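Local coordinates for protein glucose dehydrogenase (Serratia sp. FS14, PDB 7CDY) that belongs to the glucose/sorbosone dehydrogenase family of beta-propeller proteins and carries a bound calcium ion, at residues A18-E23 and P69-S74; L160-A165 and P171-V176. One frame throughout, in Å; residues are numbered along the deposited sequence. Where two conformers were deposited one is given.

Overall arrangement
The two contacts illustrate apolar and polar packing between parts of a beta-propeller. Contact 1 joins two sheets: the end of strand 3-19 and the residues that follow it pack against the short helix 71-74, which connects strands 62-67 and 76-84. Contact 2 stays within one sheet and its connection, tying strand 160-163 to the loop that leads to strand 185-187. The first is wholly apolar across its interface, the second polar and charged. Their centres lie 25 Å apart and their nearest atoms about 7 Å, without touching. Neither includes the calcium ligands Glu217 and Tyr227; Glu217 sits on strand 216-219, in a sheet separate from those of both contacts.

Contact 1: A18-E23 and P69-S74; sequences AFLPAE and PDFAAS
Leu20 and Pro21 close on the ring of Phe71 with two different kinds of surface, a methyl branch over a face and the flank of a proline ring. The tight part of the contact lies here; the two segments together bury 157 Å² over the whole interface. Methyl CD2 of Leu20 stands over one face of the Phe71 ring in a CH-pi contact, 3.9 Å from the ring centroid and 18° off its normal. It is displaced toward the rim, and its nearest ring atom is Phe71 CZ, 3.7 Å from Leu20 CD2. Pro21 arrives at about a right angle to the phenylalanine side chain and brings its CD within 3.5 Å of Phe71 CD1. The ring is sent across to these partners by its first torsion, which places CG opposite the backbone N (chi1 176°).

Toward the solvent the packing thins. Pro21 CG only grazes the exposed Ala72, at 4.2 Å from its CB. At the start of the helix, the N-cap residue Asp70 offers its backbone O to the amides of both Ala73 and Ser74. Its carboxylate makes no capping bond; instead Asp70 OD1 accepts from Ser74 OG at 2.8 Å, the hydroxyl reaching the carboxylate from above its plane. The same hydroxyl pairs with the backbone N of Arg76, linking the helix to the start of strand 76-84.

Beyond the two segments, Leu20 also rests on Pro67 of strand 62-67 and on Leu27 of strand 26-30, while Phe71 touches Gln24 in the loop that leads to strand 26-30. The contact thus lies where the sheet containing strands 3-19 and 26-30 meets the sheet of strands 62-67 and 76-84.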
ATOM      1  N   ALA A  18       8.676  -7.505  -2.394  1.00  9.42           N
ATOM      2  CA  ALA A  18       9.442  -6.661  -3.295  1.00  9.35           C
ATOM      3  C   ALA A  18      10.553  -7.469  -3.941  1.00 10.91           C
ATOM      4  O   ALA A  18      11.265  -8.215  -3.267  1.00 12.32           O
ATOM      5  CB  ALA A  18      10.065  -5.483  -2.551  1.00 11.57           C
ATOM      6  N   PHE A  19      10.700  -7.319  -5.249  0.62 11.22           N
ATOM      7  CA  PHE A  19      11.769  -8.007  -5.957  0.62 11.96           C
ATOM      8  C   PHE A  19      13.105  -7.306  -5.755  0.62 12.48           C
ATOM      9  O   PHE A  19      13.187  -6.072  -5.725  0.62 13.45           O
ATOM     10  CB  PHE A  19      11.453  -8.078  -7.449  0.62 15.19           C
ATOM     11  CG  PHE A  19      10.609  -9.257  -7.821  0.62 14.17           C
ATOM     12  CD1 PHE A  19       9.230  -9.189  -7.742  0.62 13.76           C
ATOM     13  CD2 PHE A  19      11.196 -10.442  -8.233  0.62 16.14           C
ATOM     14  CE1 PHE A  19       8.448 -10.275  -8.073  0.62 14.65           C
ATOM     15  CE2 PHE A  19      10.419 -11.530  -8.570  0.62 16.33           C
ATOM     16  CZ  PHE A  19       9.045 -11.448  -8.488  0.62 19.88           C
ATOM     17  N   LEU A  20      14.152  -8.112  -5.600  1.00 11.98           N
ATOM     18  CA  LEU A  20      15.529  -7.670  -5.656  1.00 14.64           C
ATOM     19  C   LEU A  20      16.034  -7.877  -7.080  1.00 14.71           C
ATOM     20  O   LEU A  20      15.400  -8.587  -7.873  1.00 15.42           O
ATOM     21  CB  LEU A  20      16.364  -8.490  -4.674  1.00 14.12           C
ATOM     22  CG  LEU A  20      15.973  -8.343  -3.199  1.00 13.10           C
ATOM     23  CD1 LEU A  20      16.995  -9.056  -2.334  1.00 17.59           C
ATOM     24  CD2 LEU A  20      15.865  -6.875  -2.794  1.00 14.77           C
ATOM     25  N   PRO A  21      17.156  -7.246  -7.449  1.00 15.59           N
ATOM     26  CA  PRO A  21      17.624  -7.323  -8.840  1.00 17.56           C
ATOM     27  C   PRO A  21      17.994  -8.737  -9.272  1.00 20.13           C
ATOM     28  O   PRO A  21      18.339  -9.598  -8.457  1.00 19.20           O
ATOM     29  CB  PRO A  21      18.857  -6.409  -8.847  1.00 19.32           C
ATOM     30  CG  PRO A  21      18.636  -5.463  -7.725  1.00 19.06           C
ATOM     31  CD  PRO A  21      17.939  -6.273  -6.665  1.00 15.92           C
ATOM     32  N   ALA A  22      17.913  -8.955 -10.583  1.00 22.16           N
ATOM     33  CA  ALA A  22      18.369 -10.182 -11.252  1.00 25.47           C
ATOM     34  C   ALA A  22      17.614 -11.369 -10.659  1.00 23.69           C
ATOM     35  O   ALA A  22      16.376 -11.332 -10.599  1.00 30.33           O
ATOM     36  CB  ALA A  22      19.892 -10.261 -11.226  1.00 31.47           C
ATOM     37  N   GLU A  23      18.294 -12.427 -10.226  1.00 33.13           N
ATOM     38  CA  GLU A  23      17.658 -13.567  -9.581  1.00 30.97           C
ATOM     39  C   GLU A  23      17.992 -13.633  -8.094  1.00 28.68           C
ATOM     40  O   GLU A  23      18.075 -14.719  -7.515  1.00 32.00           O
ATOM     41  CB  GLU A  23      18.026 -14.873 -10.289  1.00 39.40           C
ATOM     42  N   PRO A  69      15.168   2.616  -5.304  1.00 11.08           N
ATOM     43  CA  PRO A  69      15.346   2.437  -6.753  1.00 12.71           C
ATOM     44  C   PRO A  69      16.760   2.033  -7.125  1.00 12.59           C
ATOM     45  O   PRO A  69      16.948   1.247  -8.063  1.00 15.08           O
ATOM     46  CB  PRO A  69      14.962   3.809  -7.333  1.00 14.13           C
ATOM     47  CG  PRO A  69      14.063   4.423  -6.297  1.00 15.88           C
ATOM     48  CD  PRO A  69      14.554   3.916  -4.968  1.00 13.27           C
ATOM     49  N   ASP A  70      17.759   2.502  -6.372  1.00 11.30           N
ATOM     50  CA  ASP A  70      19.160   2.177  -6.624  1.00 11.72           C
ATOM     51  C   ASP A  70      19.681   1.045  -5.742  1.00 12.37           C
ATOM     52  O   ASP A  70      20.880   1.016  -5.440  1.00 12.09           O
ATOM     53  CB  ASP A  70      20.050   3.418  -6.507  1.00 13.04           C
ATOM     54  CG  ASP A  70      20.118   3.974  -5.090  1.00 15.94           C
ATOM     55  OD1 ASP A  70      19.459   3.430  -4.181  1.00 14.88           O
ATOM     56  OD2 ASP A  70      20.851   4.969  -4.869  1.00 16.75           O
ATOM     57  N   PHE A  71      18.813   0.099  -5.356  1.00 11.90           N
ATOM     58  CA  PHE A  71      19.213  -0.987  -4.461  1.00 11.07           C
ATOM     59  C   PHE A  71      20.464  -1.718  -4.946  1.00 12.32           C
ATOM     60  O   PHE A  71      21.303  -2.113  -4.133  1.00 11.16           O
ATOM     61  CB  PHE A  71      18.053  -1.978  -4.269  1.00 11.59           C
ATOM     62  CG  PHE A  71      18.419  -3.187  -3.431  1.00  9.93           C
ATOM     63  CD1 PHE A  71      19.026  -4.295  -4.007  1.00 11.08           C
ATOM     64  CD2 PHE A  71      18.194  -3.196  -2.064  1.00  9.83           C
ATOM     65  CE1 PHE A  71      19.408  -5.389  -3.237  1.00 12.29           C
ATOM     66  CE2 PHE A  71      18.562  -4.296  -1.280  1.00 10.04           C
ATOM     67  CZ  PHE A  71      19.176  -5.390  -1.874  1.00 11.68           C
ATOM     68  N   ALA A  72      20.591  -1.945  -6.257  1.00 12.30           N
ATOM     69  CA  ALA A  72      21.757  -2.668  -6.759  1.00 14.70           C
ATOM     70  C   ALA A  72      23.050  -2.035  -6.264  1.00 13.30           C
ATOM     71  O   ALA A  72      24.009  -2.740  -5.923  1.00 15.51           O
ATOM     72  CB  ALA A  72      21.735  -2.716  -8.286  1.00 18.53           C
ATOM     73  N   ALA A  73      23.081  -0.708  -6.187  1.00 12.29           N
ATOM     74  CA  ALA A  73      24.220   0.026  -5.654  1.00 12.52           C
ATOM     75  C   ALA A  73      24.179   0.163  -4.131  1.00 11.99           C
ATOM     76  O   ALA A  73      25.155  -0.170  -3.450  1.00 11.94           O
ATOM     77  CB  ALA A  73      24.296   1.409  -6.313  1.00 14.44           C
ATOM     78  N   SER A  74      23.056   0.634  -3.567  1.00 11.86           N
ATOM     79  CA  SER A  74      23.020   1.046  -2.163  1.00  9.55           C
ATOM     80  C   SER A  74      22.590  -0.060  -1.206  1.00  9.10           C
ATOM     81  O   SER A  74      22.864   0.039  -0.005  1.00 10.31           O
ATOM     82  CB  SER A  74      21.973   2.155  -1.964  1.00  9.66           C
ATOM     83  OG  SER A  74      20.674   1.651  -2.325  1.00 10.99           O
TER

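Contact 2: L160-A165 and P171-V176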
ATOM      1  N   LEU A 160      -1.931  11.272   1.960  1.00  8.43           N
ATOM      2  CA  LEU A 160      -0.806  10.808   1.164  0.59  9.64           C
ATOM      3  C   LEU A 160       0.318  11.817   1.356  1.00  8.47           C
ATOM      4  O   LEU A 160       0.084  13.026   1.260  1.00 10.76           O
ATOM      5  CB  LEU A 160      -1.208  10.738  -0.307  0.59 11.65           C
ATOM      6  CG  LEU A 160      -0.185  10.235  -1.317  0.59  9.99           C
ATOM      7  CD1 LEU A 160       0.368   8.882  -0.911  0.59 12.11           C
ATOM      8  CD2 LEU A 160      -0.803  10.158  -2.696  0.59 12.79           C
ATOM      9  N   VAL A 161       1.522  11.327   1.647  1.00  8.19           N
ATOM     10  CA  VAL A 161       2.673  12.165   1.962  1.00  8.71           C
ATOM     11  C   VAL A 161       3.715  11.966   0.868  1.00  9.22           C
ATOM     12  O   VAL A 161       3.851  10.865   0.328  1.00  9.88           O
ATOM     13  CB  VAL A 161       3.219  11.742   3.345  1.00 10.40           C
ATOM     14  CG1 VAL A 161       4.699  12.065   3.509  1.00 11.79           C
ATOM     15  CG2 VAL A 161       2.388  12.374   4.455  1.00 10.76           C
ATOM     16  N   ARG A 162       4.433  13.040   0.517  1.00  9.28           N
ATOM     17  CA  ARG A 162       5.560  12.964  -0.414  1.00  9.69           C
ATOM     18  C   ARG A 162       6.796  13.539   0.254  1.00 10.42           C
ATOM     19  O   ARG A 162       6.779  14.692   0.708  1.00 10.74           O
ATOM     20  CB  ARG A 162       5.300  13.723  -1.714  1.00 11.11           C
ATOM     21  CG  ARG A 162       6.441  13.544  -2.718  1.00 12.22           C
ATOM     22  CD  ARG A 162       6.241  14.322  -4.014  1.00 14.48           C
ATOM     23  NE  ARG A 162       6.319  15.762  -3.800  1.00 15.29           N
ATOM     24  CZ  ARG A 162       7.065  16.606  -4.510  1.00 20.10           C
ATOM     25  NH1 ARG A 162       7.841  16.175  -5.496  1.00 23.54           N
ATOM     26  NH2 ARG A 162       7.024  17.895  -4.219  1.00 19.09           N
ATOM     27  N   LEU A 163       7.874  12.751   0.292  1.00  9.50           N
ATOM     28  CA  LEU A 163       9.145  13.130   0.903  1.00  9.60           C
ATOM     29  C   LEU A 163      10.292  12.860  -0.062  1.00 11.37           C
ATOM     30  O   LEU A 163      10.146  12.151  -1.058  1.00 10.44           O
ATOM     31  CB  LEU A 163       9.399  12.356   2.200  1.00 10.78           C
ATOM     32  CG  LEU A 163       8.317  12.466   3.275  1.00 12.37           C
ATOM     33  CD1 LEU A 163       8.618  11.519   4.425  1.00 14.64           C
ATOM     34  CD2 LEU A 163       8.188  13.900   3.766  1.00 14.70           C
ATOM     35  N   THR A 164      11.456  13.425   0.261  1.00 11.30           N
ATOM     36  CA  THR A 164      12.673  13.019  -0.431  1.00 10.82           C
ATOM     37  C   THR A 164      13.096  11.626   0.027  1.00 14.51           C
ATOM     38  O   THR A 164      12.549  11.056   0.976  1.00 12.00           O
ATOM     39  CB  THR A 164      13.829  13.986  -0.144  1.00 10.32           C
ATOM     40  OG1 THR A 164      14.276  13.809   1.206  1.00 10.96           O
ATOM     41  CG2 THR A 164      13.411  15.454  -0.383  1.00 14.11           C
ATOM     42  N   ALA A 165      14.127  11.102  -0.643  1.00 13.57           N
ATOM     43  CA  ALA A 165      14.705   9.809  -0.281  1.00 14.40           C
ATOM     44  C   ALA A 165      15.170   9.755   1.168  1.00 12.79           C
ATOM     45  O   ALA A 165      15.272   8.658   1.738  1.00 13.69           O
ATOM     46  CB  ALA A 165      15.887   9.506  -1.207  1.00 17.14           C
ATOM     47  N   PRO A 171      10.427  21.280  -1.256  1.00 15.02           N
ATOM     48  CA  PRO A 171       9.898  22.645  -1.086  1.00 14.72           C
ATOM     49  C   PRO A 171       8.718  22.976  -1.984  1.00 14.50           C
ATOM     50  O   PRO A 171       8.059  23.995  -1.745  1.00 16.37           O
ATOM     51  CB  PRO A 171      11.109  23.542  -1.380  1.00 16.49           C
ATOM     52  CG  PRO A 171      11.990  22.715  -2.243  1.00 17.00           C
ATOM     53  CD  PRO A 171      11.797  21.277  -1.804  1.00 17.05           C
ATOM     54  N   ASP A 172       8.430  22.177  -3.006  1.00 12.66           N
ATOM     55  CA  ASP A 172       7.258  22.404  -3.839  1.00 15.91           C
ATOM     56  C   ASP A 172       6.053  21.565  -3.421  1.00 13.51           C
ATOM     57  O   ASP A 172       5.054  21.534  -4.152  1.00 16.16           O
ATOM     58  CB  ASP A 172       7.587  22.211  -5.320  1.00 20.06           C
ATOM     59  CG  ASP A 172       8.180  20.847  -5.623  1.00 25.05           C
ATOM     60  OD1 ASP A 172       8.701  20.185  -4.701  1.00 22.87           O
ATOM     61  OD2 ASP A 172       8.131  20.446  -6.803  1.00 34.28           O
ATOM     62  N   ASN A 173       6.113  20.902  -2.263  1.00 12.82           N
ATOM     63  CA  ASN A 173       4.913  20.261  -1.741  1.00 11.06           C
ATOM     64  C   ASN A 173       3.821  21.320  -1.558  1.00 13.31           C
ATOM     65  O   ASN A 173       4.113  22.487  -1.272  1.00 13.61           O
ATOM     66  CB  ASN A 173       5.214  19.568  -0.411  1.00 11.66           C
ATOM     67  CG  ASN A 173       5.517  18.086  -0.563  1.00 11.40           C
ATOM     68  OD1 ASN A 173       5.790  17.595  -1.656  1.00 12.44           O
ATOM     69  ND2 ASN A 173       5.484  17.375   0.560  1.00 10.92           N
ATOM     70  N   PRO A 174       2.552  20.935  -1.699  1.00 10.84           N
ATOM     71  CA  PRO A 174       1.485  21.943  -1.872  1.00 12.42           C
ATOM     72  C   PRO A 174       1.260  22.833  -0.672  1.00 12.64           C
ATOM     73  O   PRO A 174       0.805  23.975  -0.849  1.00 14.35           O
ATOM     74  CB  PRO A 174       0.242  21.096  -2.187  1.00 12.26           C
ATOM     75  CG  PRO A 174       0.578  19.713  -1.665  1.00 12.65           C
ATOM     76  CD  PRO A 174       2.052  19.560  -1.897  1.00 11.38           C
ATOM     77  N   TRP A 175       1.538  22.362   0.537  1.00 11.62           N
ATOM     78  CA  TRP A 175       1.226  23.092   1.755  1.00 13.02           C
ATOM     79  C   TRP A 175       2.447  23.741   2.406  1.00 13.55           C
ATOM     80  O   TRP A 175       2.322  24.288   3.507  1.00 14.52           O
ATOM     81  CB  TRP A 175       0.514  22.180   2.760  1.00 13.19           C
ATOM     82  CG  TRP A 175      -0.903  21.813   2.403  1.00 13.91           C
ATOM     83  CD1 TRP A 175      -1.665  22.322   1.386  1.00 13.89           C
ATOM     84  CD2 TRP A 175      -1.722  20.863   3.088  1.00 13.14           C
ATOM     85  NE1 TRP A 175      -2.915  21.725   1.395  1.00 13.70           N
ATOM     86  CE2 TRP A 175      -2.974  20.839   2.438  1.00 12.59           C
ATOM     87  CE3 TRP A 175      -1.522  20.036   4.195  1.00 10.95           C
ATOM     88  CZ2 TRP A 175      -4.014  20.005   2.854  1.00 12.39           C
ATOM     89  CZ3 TRP A 175      -2.555  19.223   4.613  1.00 10.93           C
ATOM     90  CH2 TRP A 175      -3.786  19.208   3.941  1.00 14.00           C
ATOM     91  N   VAL A 176       3.617  23.692   1.757  0.84 13.15           N
ATOM     92  CA  VAL A 176       4.818  24.303   2.326  0.84 13.58           C
ATOM     93  C   VAL A 176       4.579  25.783   2.604  0.84 14.81           C
ATOM     94  O   VAL A 176       4.033  26.515   1.767  0.84 15.11           O
ATOM     95  CB  VAL A 176       6.017  24.083   1.392  0.84 13.18           C
ATOM     96  CG1 VAL A 176       7.196  24.983   1.795  0.84 13.84           C
ATOM     97  CG2 VAL A 176       6.442  22.620   1.409  0.84 13.81           C
TER
HETATM   98  O   HOH W   1       9.524  18.176  -7.069  1.00 34.01           O
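Arg162 takes hold of Asn173 side-on, its NE and NH2 both donating to the single oxygen OD1, each at 2.9 Å from Asn173 OD1. The NE bond reaches that oxygen nearly in line with its C=O (164°), whereas the NH2 bond comes in more tilted. In return, Asn173 ND2 donates to the backbone O of Arg162 over 3.0 Å, so one amide answers both the side chain and the main chain of the same arginine. NH2 has a second partner: a salt bridge of 2.9 Å joins Arg162 NH2 to Asp172 OD1. The oxygen lies near the guanidinium plane, but NH2 approaches Asp172 OD1 from well above the carboxylate plane (63° out). Water 1 closes the other corner, accepting from Arg162 NH1 at 3.1 Å and donating to Asp172 OD2 at 2.7 Å.

The arginine reaches these partners from a strand in the interior of a four-stranded antiparallel sheet of the propeller, between strands 137-140 and 185-187. Its chain starts extended and then bends at chi3 (68°), which turns the guanidinium edge to the loop. Tyr136 adds a cation-pi contact, and the side chains of Phe138 and Trp186, on the two flanking strands, touch the arginine.

On the loop side, Asn173 ND2 also donates to the backbone O of Pro183, near the start of strand 185-187. Asn173 opens a type I turn that runs to Val176, and within it Trp175 packs on Val185 of strand 185-187 and makes a cation-pi contact with Lys181.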